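Local coordinates for scarecrow-like protein 3 (Arabidopsis thaliana, PDB 6KPB) that probably acts as a transcription factor in plant development and binds IDD zinc finger proteins, including JACKDAW, at residues N128-R136 / H203-Q211; A174-Q185 / M212-L223. All coordinates share one frame; numbering follows the deposited sequence.

Overall arrangement
Both contacts use helix 206-223 of the Rossmann-like GRAS core, contact 1 at its first turns and contact 2 along the rest. Contact 1 is the smaller and more polar: helix 129-142 comes up against the turn after strand 196-203, and an amide-carboxylate bond, a guanidinium and an imidazole sit beside a few methyl groups. Contact 2 buries about twice the surface without a single hydrogen bond across it, setting helix 178-189 nearly parallel to its partner. Both are partly buried; contact 2 has an apolar inner side and a polar rim, whereas contact 1 mixes polar and apolar groups throughout. They meet at V208, whose CG1 packs 3.3 Å from A174 O, while R136 reaches over to S175.

Contact 1 (N128-R136 / H203-Q211)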
loop_
_atom_site.group_PDB
_atom_site.type_symbol
_atom_site.label_atom_id
_atom_site.label_comp_id
_atom_site.label_asym_id
_atom_site.label_seq_id
_atom_site.Cartn_x
_atom_site.Cartn_y
_atom_site.Cartn_z
ATOM N N ASN A 128 -7.151 5.859 -1.846
ATOM C CA ASN A 128 -6.380 6.498 -0.780
ATOM C C ASN A 128 -6.646 7.997 -0.773
ATOM O O ASN A 128 -5.729 8.819 -0.737
ATOM C CB ASN A 128 -4.890 6.209 -0.945
ATOM C CG ASN A 128 -4.100 6.506 0.316
ATOM O OD1 ASN A 128 -4.647 6.504 1.418
ATOM N ND2 ASN A 128 -2.805 6.761 0.158
ATOM N N VAL A 129 -7.929 8.359 -0.801
ATOM C CA VAL A 129 -8.317 9.752 -1.000
ATOM C C VAL A 129 -7.882 10.613 0.181
ATOM O O VAL A 129 -7.333 11.708 0.000
ATOM C CB VAL A 129 -9.833 9.853 -1.242
ATOM C CG1 VAL A 129 -10.202 11.262 -1.673
ATOM C CG2 VAL A 129 -10.272 8.832 -2.284
ATOM N N SER A 130 -8.116 10.135 1.406
ATOM C CA SER A 130 -7.825 10.948 2.583
ATOM C C SER A 130 -6.345 11.302 2.664
ATOM O O SER A 130 -5.988 12.443 2.981
ATOM C CB SER A 130 -8.270 10.223 3.853
ATOM O OG SER A 130 -7.223 9.425 4.375
ATOM N N GLU A 131 -5.468 10.338 2.375
ATOM C CA GLU A 131 -4.036 10.624 2.381
ATOM C C GLU A 131 -3.656 11.585 1.262
ATOM O O GLU A 131 -2.800 12.458 1.450
ATOM C CB GLU A 131 -3.240 9.326 2.268
ATOM C CG GLU A 131 -2.895 8.697 3.607
ATOM C CD GLU A 131 -1.900 9.526 4.395
ATOM O OE1 GLU A 131 -0.733 9.629 3.961
ATOM O OE2 GLU A 131 -2.287 10.084 5.443
ATOM N N GLU A 132 -4.281 11.443 0.092
ATOM C CA GLU A 132 -3.959 12.321 -1.029
ATOM C C GLU A 132 -4.401 13.753 -0.754
ATOM O O GLU A 132 -3.694 14.704 -1.109
ATOM C CB GLU A 132 -4.598 11.786 -2.311
ATOM C CG GLU A 132 -3.932 10.520 -2.838
ATOM C CD GLU A 132 -4.715 9.857 -3.956
ATOM O OE1 GLU A 132 -5.899 10.207 -4.146
ATOM O OE2 GLU A 132 -4.145 8.982 -4.644
ATOM N N ILE A 133 -5.564 13.930 -0.123
ATOM C CA ILE A 133 -5.969 15.265 0.310
ATOM C C ILE A 133 -4.965 15.821 1.309
ATOM O O ILE A 133 -4.606 17.004 1.263
ATOM C CB ILE A 133 -7.390 15.232 0.903
ATOM C CG1 ILE A 133 -8.417 14.848 -0.161
ATOM C CG2 ILE A 133 -7.742 16.578 1.518
ATOM C CD1 ILE A 133 -9.837 14.794 0.367
ATOM N N HIS A 134 -4.484 14.969 2.217
ATOM C CA HIS A 134 -3.554 15.416 3.247
ATOM C C HIS A 134 -2.244 15.911 2.642
ATOM O O HIS A 134 -1.724 16.959 3.042
ATOM C CB HIS A 134 -3.298 14.281 4.240
ATOM C CG HIS A 134 -2.367 14.650 5.353
ATOM N ND1 HIS A 134 -2.608 15.705 6.205
ATOM C CD2 HIS A 134 -1.196 14.102 5.753
ATOM C CE1 HIS A 134 -1.624 15.794 7.083
ATOM N NE2 HIS A 134 -0.755 14.832 6.830
ATOM N N VAL A 135 -1.695 15.177 1.670
ATOM C CA VAL A 135 -0.410 15.575 1.104
ATOM C C VAL A 135 -0.552 16.846 0.270
ATOM O O VAL A 135 0.374 17.666 0.220
ATOM C CB VAL A 135 0.209 14.418 0.296
ATOM C CG1 VAL A 135 -0.583 14.144 -0.974
ATOM C CG2 VAL A 135 1.669 14.708 -0.029
ATOM N N ARG A 136 -1.705 17.049 -0.378
ATOM C CA ARG A 136 -1.922 18.295 -1.111
ATOM C C ARG A 136 -2.018 19.480 -0.159
ATOM O O ARG A 136 -1.535 20.574 -0.472
ATOM C CB ARG A 136 -3.184 18.203 -1.968
ATOM C CG ARG A 136 -3.111 17.171 -3.078
ATOM C CD ARG A 136 -4.249 17.345 -4.067
ATOM N NE ARG A 136 -4.578 16.092 -4.740
ATOM C CZ ARG A 136 -5.614 15.326 -4.417
ATOM N NH1 ARG A 136 -6.427 15.689 -3.434
ATOM N NH2 ARG A 136 -5.842 14.199 -5.080
ATOM N N HIS A 203 -12.715 17.345 -11.162
ATOM C CA HIS A 203 -11.816 16.460 -10.436
ATOM C C HIS A 203 -12.285 15.030 -10.660
ATOM O O HIS A 203 -13.427 14.789 -11.056
ATOM C CB HIS A 203 -11.773 16.797 -8.941
ATOM C CG HIS A 203 -10.532 16.324 -8.249
ATOM N ND1 HIS A 203 -10.447 15.097 -7.623
ATOM C CD2 HIS A 203 -9.325 16.915 -8.077
ATOM C CE1 HIS A 203 -9.243 14.954 -7.100
ATOM N NE2 HIS A 203 -8.543 16.043 -7.361
ATOM N N HIS A 204 -11.384 14.083 -10.411
ATOM C CA HIS A 204 -11.675 12.672 -10.624
ATOM C C HIS A 204 -12.143 11.962 -9.363
ATOM O O HIS A 204 -12.400 10.755 -9.407
ATOM C CB HIS A 204 -10.443 11.960 -11.196
ATOM C CG HIS A 204 -9.230 12.059 -10.325
ATOM N ND1 HIS A 204 -8.385 13.147 -10.346
ATOM C CD2 HIS A 204 -8.715 11.201 -9.412
ATOM C CE1 HIS A 204 -7.404 12.959 -9.481
ATOM N NE2 HIS A 204 -7.581 11.786 -8.901
ATOM N N GLN A 205 -12.270 12.674 -8.245
ATOM C CA GLN A 205 -12.672 12.078 -6.976
ATOM C C GLN A 205 -13.825 12.882 -6.398
ATOM O O GLN A 205 -13.707 14.099 -6.218
ATOM C CB GLN A 205 -11.492 12.028 -6.000
ATOM C CG GLN A 205 -10.388 11.072 -6.435
ATOM C CD GLN A 205 -9.091 11.277 -5.676
ATOM O OE1 GLN A 205 -9.013 12.114 -4.778
ATOM N NE2 GLN A 205 -8.069 10.510 -6.031
ATOM N N LYS A 206 -14.937 12.200 -6.110
ATOM C CA LYS A 206 -16.119 12.880 -5.587
ATOM C C LYS A 206 -15.836 13.552 -4.250
ATOM O O LYS A 206 -16.248 14.690 -4.028
ATOM C CB LYS A 206 -17.283 11.896 -5.444
ATOM C CG LYS A 206 -18.387 12.089 -6.470
ATOM C CD LYS A 206 -19.761 11.958 -5.833
ATOM C CE LYS A 206 -20.317 13.315 -5.435
ATOM N NZ LYS A 206 -20.976 14.003 -6.581
ATOM N N GLU A 207 -15.133 12.856 -3.352
ATOM C CA GLU A 207 -14.887 13.387 -2.014
ATOM C C GLU A 207 -14.172 14.731 -2.058
ATOM O O GLU A 207 -14.423 15.596 -1.211
ATOM C CB GLU A 207 -14.075 12.384 -1.193
ATOM C CG GLU A 207 -14.703 11.002 -1.084
ATOM C CD GLU A 207 -14.307 10.082 -2.226
ATOM O OE1 GLU A 207 -14.295 8.852 -2.016
ATOM O OE2 GLU A 207 -14.003 10.584 -3.329
ATOM N N VAL A 208 -13.283 14.926 -3.032
ATOM C CA VAL A 208 -12.609 16.213 -3.175
ATOM C C VAL A 208 -13.605 17.292 -3.582
ATOM O O VAL A 208 -13.555 18.423 -3.085
ATOM C CB VAL A 208 -11.453 16.095 -4.184
ATOM C CG1 VAL A 208 -10.731 17.423 -4.327
ATOM C CG2 VAL A 208 -10.488 15.003 -3.754
ATOM N N LEU A 209 -14.529 16.960 -4.487
ATOM C CA LEU A 209 -15.523 17.935 -4.922
ATOM C C LEU A 209 -16.569 18.192 -3.846
ATOM O O LEU A 209 -17.096 19.305 -3.753
ATOM C CB LEU A 209 -16.186 17.460 -6.215
ATOM C CG LEU A 209 -15.252 17.364 -7.424
ATOM C CD1 LEU A 209 -15.848 16.470 -8.495
ATOM C CD2 LEU A 209 -14.963 18.747 -7.984
ATOM N N GLU A 210 -16.882 17.182 -3.030
ATOM C CA GLU A 210 -17.841 17.378 -1.947
ATOM C C GLU A 210 -17.309 18.355 -0.907
ATOM O O GLU A 210 -18.047 19.223 -0.427
ATOM C CB GLU A 210 -18.183 16.039 -1.293
ATOM C CG GLU A 210 -18.824 15.025 -2.224
ATOM C CD GLU A 210 -19.143 13.720 -1.521
ATOM O OE1 GLU A 210 -19.990 12.958 -2.030
ATOM O OE2 GLU A 210 -18.549 13.460 -0.452
ATOM N N GLN A 211 -16.030 18.230 -0.543
ATOM C CA GLN A 211 -15.454 19.133 0.449
ATOM C C GLN A 211 -15.361 20.557 -0.085
ATOM O O GLN A 211 -15.680 21.515 0.627
ATOM C CB GLN A 211 -14.079 18.632 0.887
ATOM C CG GLN A 211 -14.106 17.301 1.617
ATOM C CD GLN A 211 -12.749 16.916 2.171
ATOM O OE1 GLN A 211 -12.532 15.773 2.572
ATOM N NE2 GLN A 211 -11.828 17.872 2.200
#
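At the turn where strand 196-203 of the Rossmann-like GRAS core gives way to helix 206-223, Q205 and E132 tie the start of that helix to helix 129-142. Q205 occupies the N-cap position. Its CG lies anti to the carbonyl carbon (chi1 -67°) and the chain runs out extended, which carries the amide across to the other helix. There NE2 donates to the syn lone pair of E132 OE1 at 2.9 Å, with an N-H...O angle of 154°; amide and carboxylate are almost coplanar, 3° apart, though the oxygen sits slightly out of the amide plane. The other end of the amide, OE1, rests 3.4 Å from V129 CG1. With an alanine in place of Q205, the E132 carboxylate would probably lose this amide donor and V129 CG1 its close neighbour.

Beyond the amide come methyl groups: V208 CG2 lies 4.2 Å from I133 CG1, and I133 CD1 reaches the amide of the exposed Q211, 3.6 Å from its OE1.

On the other flank R136 reaches toward H203, with guanidinium and imidazole steeply inclined to each other. R136 NH2 comes to the imidazole edge, 4.0 Å from H203 NE2, while V208 CG1 sits over the centre of one ring face. Within its own segment, Q205 N donates to H203 ND1 at 3.1 Å, somewhat out of the ring plane, which helps fix the ring's rotation.

Contact 2 (A174-Q185 / M212-L223); sequences ASEPAQWLALLQ and MAHRLIEEAEKL
M212 anchors one end of the tight side, its thioether in the bend that leads to helix 178-189. Its CG is anti to the backbone N, and the chain curls only at its end (chi3 -57°), which brings CE to 3.5 Å from P177 N. M212 SD lies 3.5 Å from A174 CB and also faces the edge of W180, 5.3 Å from the centroid of the five-membered ring, a Met-aromatic contact. W180 NE1 hydrogen-bonds to D171 OD2, at the end of the predicted VHIID motif, which helps fix the indole.

Further along, L216 CD2 meets L181 CD2 at 3.7 Å, and L184 fits as a knob among L216, E219, A220 and L223, its CD2 4.2 Å from A220 CB. F227 and F229 of strand 227-233 back this inner side.

Toward solvent the packing gives way to long polar chains lying against leucine methyls, with no hydrogen bond across. L181 CD1 sits over the centre of one face of the R215 guanidinium, 3.8 Å from R215 CZ; E176 OE2 is near the guanidinium edge but too far for a salt bridge, and weakly accepts from A178 N, a capping bond at the start of the helix. E219 offers its CB to L181 CD2. At the far end L223 CD1 touches Q185 N at 3.6 Å, and L223 CD2 lies against the Q185 amide, nearest OE1.

With axes only 13° from parallel, these are the helices after two neighbouring parallel strands, 166-171 and 196-203, packed side by side as in the consecutive beta-alpha-beta units of a Rossmann-like fold.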
loop_
_atom_site.group_PDB
_atom_site.type_symbol
_atom_site.label_atom_id
_atom_site.label_comp_id
_atom_site.label_asym_id
_atom_site.label_seq_id
_atom_site.Cartn_x
_atom_site.Cartn_y
_atom_site.Cartn_z
ATOM N N ALA A 174 -9.951 21.062 -9.242
ATOM C CA ALA A 174 -10.621 21.645 -8.080
ATOM C C ALA A 174 -10.331 20.803 -6.836
ATOM O O ALA A 174 -11.181 20.081 -6.312
ATOM C CB ALA A 174 -12.116 21.763 -8.344
ATOM N N SER A 175 -9.095 20.925 -6.358
ATOM C CA SER A 175 -8.633 20.185 -5.189
ATOM C C SER A 175 -8.524 21.033 -3.932
ATOM O O SER A 175 -8.847 20.552 -2.844
ATOM C CB SER A 175 -7.276 19.532 -5.482
ATOM O OG SER A 175 -6.385 20.451 -6.091
ATOM N N GLU A 176 -8.088 22.285 -4.045
ATOM C CA GLU A 176 -7.921 23.147 -2.879
ATOM C C GLU A 176 -8.938 24.279 -2.913
ATOM O O GLU A 176 -8.871 25.139 -3.806
ATOM C CB GLU A 176 -6.500 23.712 -2.824
ATOM C CG GLU A 176 -6.271 24.653 -1.655
ATOM C CD GLU A 176 -6.471 23.973 -0.317
ATOM O OE1 GLU A 176 -5.812 22.941 -0.069
ATOM O OE2 GLU A 176 -7.298 24.463 0.483
ATOM N N PRO A 177 -9.888 24.331 -1.974
ATOM C CA PRO A 177 -10.873 25.423 -1.978
ATOM C C PRO A 177 -10.308 26.776 -1.572
ATOM O O PRO A 177 -11.011 27.783 -1.731
ATOM C CB PRO A 177 -11.933 24.942 -0.978
ATOM C CG PRO A 177 -11.204 24.009 -0.077
ATOM C CD PRO A 177 -10.178 23.325 -0.937
ATOM N N ALA A 178 -9.074 26.838 -1.062
ATOM C CA ALA A 178 -8.492 28.119 -0.671
ATOM C C ALA A 178 -8.329 29.068 -1.849
ATOM O O ALA A 178 -8.280 30.286 -1.652
ATOM C CB ALA A 178 -7.135 27.895 0.001
ATOM N N GLN A 179 -8.246 28.536 -3.070
ATOM C CA GLN A 179 -8.084 29.386 -4.244
ATOM C C GLN A 179 -9.304 30.273 -4.459
ATOM O O GLN A 179 -9.167 31.463 -4.768
ATOM C CB GLN A 179 -7.825 28.524 -5.478
ATOM C CG GLN A 179 -7.761 29.297 -6.783
ATOM C CD GLN A 179 -7.436 28.405 -7.965
ATOM O OE1 GLN A 179 -7.681 27.199 -7.931
ATOM N NE2 GLN A 179 -6.876 28.993 -9.016
ATOM N N TRP A 180 -10.505 29.717 -4.302
ATOM C CA TRP A 180 -11.725 30.465 -4.572
ATOM C C TRP A 180 -12.348 31.083 -3.327
ATOM O O TRP A 180 -13.194 31.974 -3.458
ATOM C CB TRP A 180 -12.758 29.569 -5.266
ATOM C CG TRP A 180 -12.190 28.776 -6.413
ATOM C CD1 TRP A 180 -12.243 27.423 -6.578
ATOM C CD2 TRP A 180 -11.469 29.289 -7.544
ATOM N NE1 TRP A 180 -11.609 27.061 -7.742
ATOM C CE2 TRP A 180 -11.124 28.188 -8.353
ATOM C CE3 TRP A 180 -11.084 30.570 -7.952
ATOM C CZ2 TRP A 180 -10.414 28.329 -9.543
ATOM C CZ3 TRP A 180 -10.378 30.707 -9.134
ATOM C CH2 TRP A 180 -10.050 29.592 -9.915
ATOM N N LEU A 181 -11.960 30.633 -2.131
ATOM C CA LEU A 181 -12.446 31.281 -0.916
ATOM C C LEU A 181 -11.988 32.732 -0.852
ATOM O O LEU A 181 -12.757 33.617 -0.457
ATOM C CB LEU A 181 -11.975 30.511 0.319
ATOM C CG LEU A 181 -12.658 29.173 0.612
ATOM C CD1 LEU A 181 -11.920 28.424 1.709
ATOM C CD2 LEU A 181 -14.111 29.386 0.995
ATOM N N ALA A 182 -10.741 32.997 -1.245
ATOM C CA ALA A 182 -10.252 34.370 -1.279
ATOM C C ALA A 182 -10.942 35.176 -2.373
ATOM O O ALA A 182 -11.302 36.339 -2.160
ATOM C CB ALA A 182 -8.737 34.385 -1.474
ATOM N N LEU A 183 -11.135 34.575 -3.551
ATOM C CA LEU A 183 -11.793 35.290 -4.642
ATOM C C LEU A 183 -13.237 35.625 -4.297
ATOM O O LEU A 183 -13.765 36.643 -4.760
ATOM C CB LEU A 183 -11.731 34.467 -5.929
ATOM C CG LEU A 183 -12.195 35.190 -7.195
ATOM C CD1 LEU A 183 -11.325 36.406 -7.439
ATOM C CD2 LEU A 183 -12.176 34.267 -8.405
ATOM N N LEU A 184 -13.888 34.786 -3.489
ATOM C CA LEU A 184 -15.243 35.087 -3.039
ATOM C C LEU A 184 -15.273 36.374 -2.223
ATOM O O LEU A 184 -16.085 37.270 -2.486
ATOM C CB LEU A 184 -15.792 33.918 -2.219
ATOM C CG LEU A 184 -16.595 32.854 -2.967
ATOM C CD1 LEU A 184 -16.819 31.637 -2.085
ATOM C CD2 LEU A 184 -17.924 33.431 -3.418
ATOM N N GLN A 185 -14.387 36.485 -1.231
ATOM C CA GLN A 185 -14.337 37.690 -0.410
ATOM C C GLN A 185 -13.964 38.911 -1.242
ATOM O O GLN A 185 -14.511 40.002 -1.039
ATOM C CB GLN A 185 -13.343 37.503 0.738
ATOM C CG GLN A 185 -13.049 38.772 1.527
ATOM C CD GLN A 185 -14.263 39.295 2.272
ATOM O OE1 GLN A 185 -14.594 38.816 3.358
ATOM N NE2 GLN A 185 -14.934 40.283 1.691
ATOM N N MET A 212 -14.927 20.717 -1.337
ATOM C CA MET A 212 -14.859 22.053 -1.920
ATOM C C MET A 212 -16.245 22.675 -2.015
ATOM O O MET A 212 -16.450 23.828 -1.617
ATOM C CB MET A 212 -14.201 22.004 -3.297
ATOM C CG MET A 212 -14.395 23.285 -4.089
ATOM S SD MET A 212 -13.320 23.413 -5.524
ATOM C CE MET A 212 -11.711 23.262 -4.755
ATOM N N ALA A 213 -17.214 21.920 -2.538
ATOM C CA ALA A 213 -18.575 22.429 -2.662
ATOM C C ALA A 213 -19.125 22.863 -1.311
ATOM O O ALA A 213 -19.704 23.948 -1.183
ATOM C CB ALA A 213 -19.476 21.367 -3.292
ATOM N N HIS A 214 -18.946 22.026 -0.287
ATOM C CA HIS A 214 -19.439 22.370 1.044
ATOM C C HIS A 214 -18.782 23.640 1.567
ATOM O O HIS A 214 -19.457 24.511 2.129
ATOM C CB HIS A 214 -19.198 21.210 2.011
ATOM C CG HIS A 214 -19.545 21.526 3.433
ATOM N ND1 HIS A 214 -18.622 22.011 4.334
ATOM C CD2 HIS A 214 -20.714 21.429 4.108
ATOM C CE1 HIS A 214 -19.207 22.199 5.504
ATOM N NE2 HIS A 214 -20.477 21.852 5.393
ATOM N N ARG A 215 -17.467 23.769 1.386
ATOM C CA ARG A 215 -16.767 24.929 1.927
ATOM C C ARG A 215 -17.111 26.196 1.155
ATOM O O ARG A 215 -17.240 27.266 1.750
ATOM C CB ARG A 215 -15.255 24.698 1.906
ATOM C CG ARG A 215 -14.477 25.584 2.864
ATOM C CD ARG A 215 -13.642 24.754 3.827
ATOM N NE ARG A 215 -12.476 25.487 4.310
ATOM C CZ ARG A 215 -11.256 25.375 3.794
ATOM N NH1 ARG A 215 -11.039 24.556 2.774
ATOM N NH2 ARG A 215 -10.253 26.081 4.299
ATOM N N LEU A 216 -17.263 26.090 -0.167
ATOM C CA LEU A 216 -17.558 27.274 -0.969
ATOM C C LEU A 216 -18.981 27.767 -0.733
ATOM O O LEU A 216 -19.209 28.974 -0.592
ATOM C CB LEU A 216 -17.323 26.979 -2.449
ATOM C CG LEU A 216 -15.877 26.682 -2.855
ATOM C CD1 LEU A 216 -15.737 26.646 -4.370
ATOM C CD2 LEU A 216 -14.916 27.694 -2.247
ATOM N N ILE A 217 -19.954 26.851 -0.689
ATOM C CA ILE A 217 -21.334 27.255 -0.425
ATOM C C ILE A 217 -21.454 27.851 0.970
ATOM O O ILE A 217 -22.174 28.834 1.183
ATOM C CB ILE A 217 -22.293 26.062 -0.613
ATOM C CG1 ILE A 217 -22.265 25.566 -2.059
ATOM C CG2 ILE A 217 -23.713 26.444 -0.220
ATOM C CD1 ILE A 217 -23.205 24.403 -2.317
ATOM N N GLU A 218 -20.745 27.270 1.942
ATOM C CA GLU A 218 -20.800 27.776 3.308
ATOM C C GLU A 218 -20.274 29.202 3.393
ATOM O O GLU A 218 -20.851 30.045 4.089
ATOM C CB GLU A 218 -20.007 26.856 4.237
ATOM C CG GLU A 218 -20.156 27.177 5.714
ATOM C CD GLU A 218 -19.228 26.350 6.579
ATOM O OE1 GLU A 218 -18.101 26.057 6.128
ATOM O OE2 GLU A 218 -19.625 25.987 7.707
ATOM N N GLU A 219 -19.178 29.494 2.688
ATOM C CA GLU A 219 -18.622 30.843 2.725
ATOM C C GLU A 219 -19.485 31.817 1.934
ATOM O O GLU A 219 -19.717 32.948 2.377
ATOM C CB GLU A 219 -17.190 30.836 2.189
ATOM C CG GLU A 219 -16.458 32.164 2.342
ATOM C CD GLU A 219 -16.168 32.520 3.791
ATOM O OE1 GLU A 219 -16.208 31.617 4.654
ATOM O OE2 GLU A 219 -15.897 33.709 4.069
ATOM N N ALA A 220 -19.975 31.394 0.766
ATOM C CA ALA A 220 -20.818 32.269 -0.043
ATOM C C ALA A 220 -22.122 32.598 0.674
ATOM O O ALA A 220 -22.633 33.719 0.563
ATOM C CB ALA A 220 -21.097 31.622 -1.397
ATOM N N GLU A 221 -22.676 31.634 1.415
ATOM C CA GLU A 221 -23.873 31.905 2.205
ATOM C C GLU A 221 -23.585 32.912 3.311
ATOM O O GLU A 221 -24.437 33.748 3.634
ATOM C CB GLU A 221 -24.423 30.604 2.790
ATOM N N LYS A 222 -22.390 32.848 3.904
ATOM C CA LYS A 222 -22.008 33.848 4.897
ATOM C C LYS A 222 -21.732 35.195 4.242
ATOM O O LYS A 222 -22.065 36.245 4.803
ATOM C CB LYS A 222 -20.782 33.375 5.679
ATOM C CG LYS A 222 -21.033 32.191 6.595
ATOM C CD LYS A 222 -19.730 31.675 7.188
ATOM C CE LYS A 222 -19.957 30.435 8.037
ATOM N NZ LYS A 222 -18.677 29.742 8.353
ATOM N N LEU A 223 -21.125 35.185 3.058
ATOM C CA LEU A 223 -20.793 36.411 2.344
ATOM C C LEU A 223 -21.978 37.009 1.599
ATOM O O LEU A 223 -21.830 38.086 1.008
ATOM C CB LEU A 223 -19.645 36.150 1.366
ATOM C CG LEU A 223 -18.246 36.132 1.980
ATOM C CD1 LEU A 223 -17.206 35.751 0.942
ATOM C CD2 LEU A 223 -17.928 37.488 2.583
#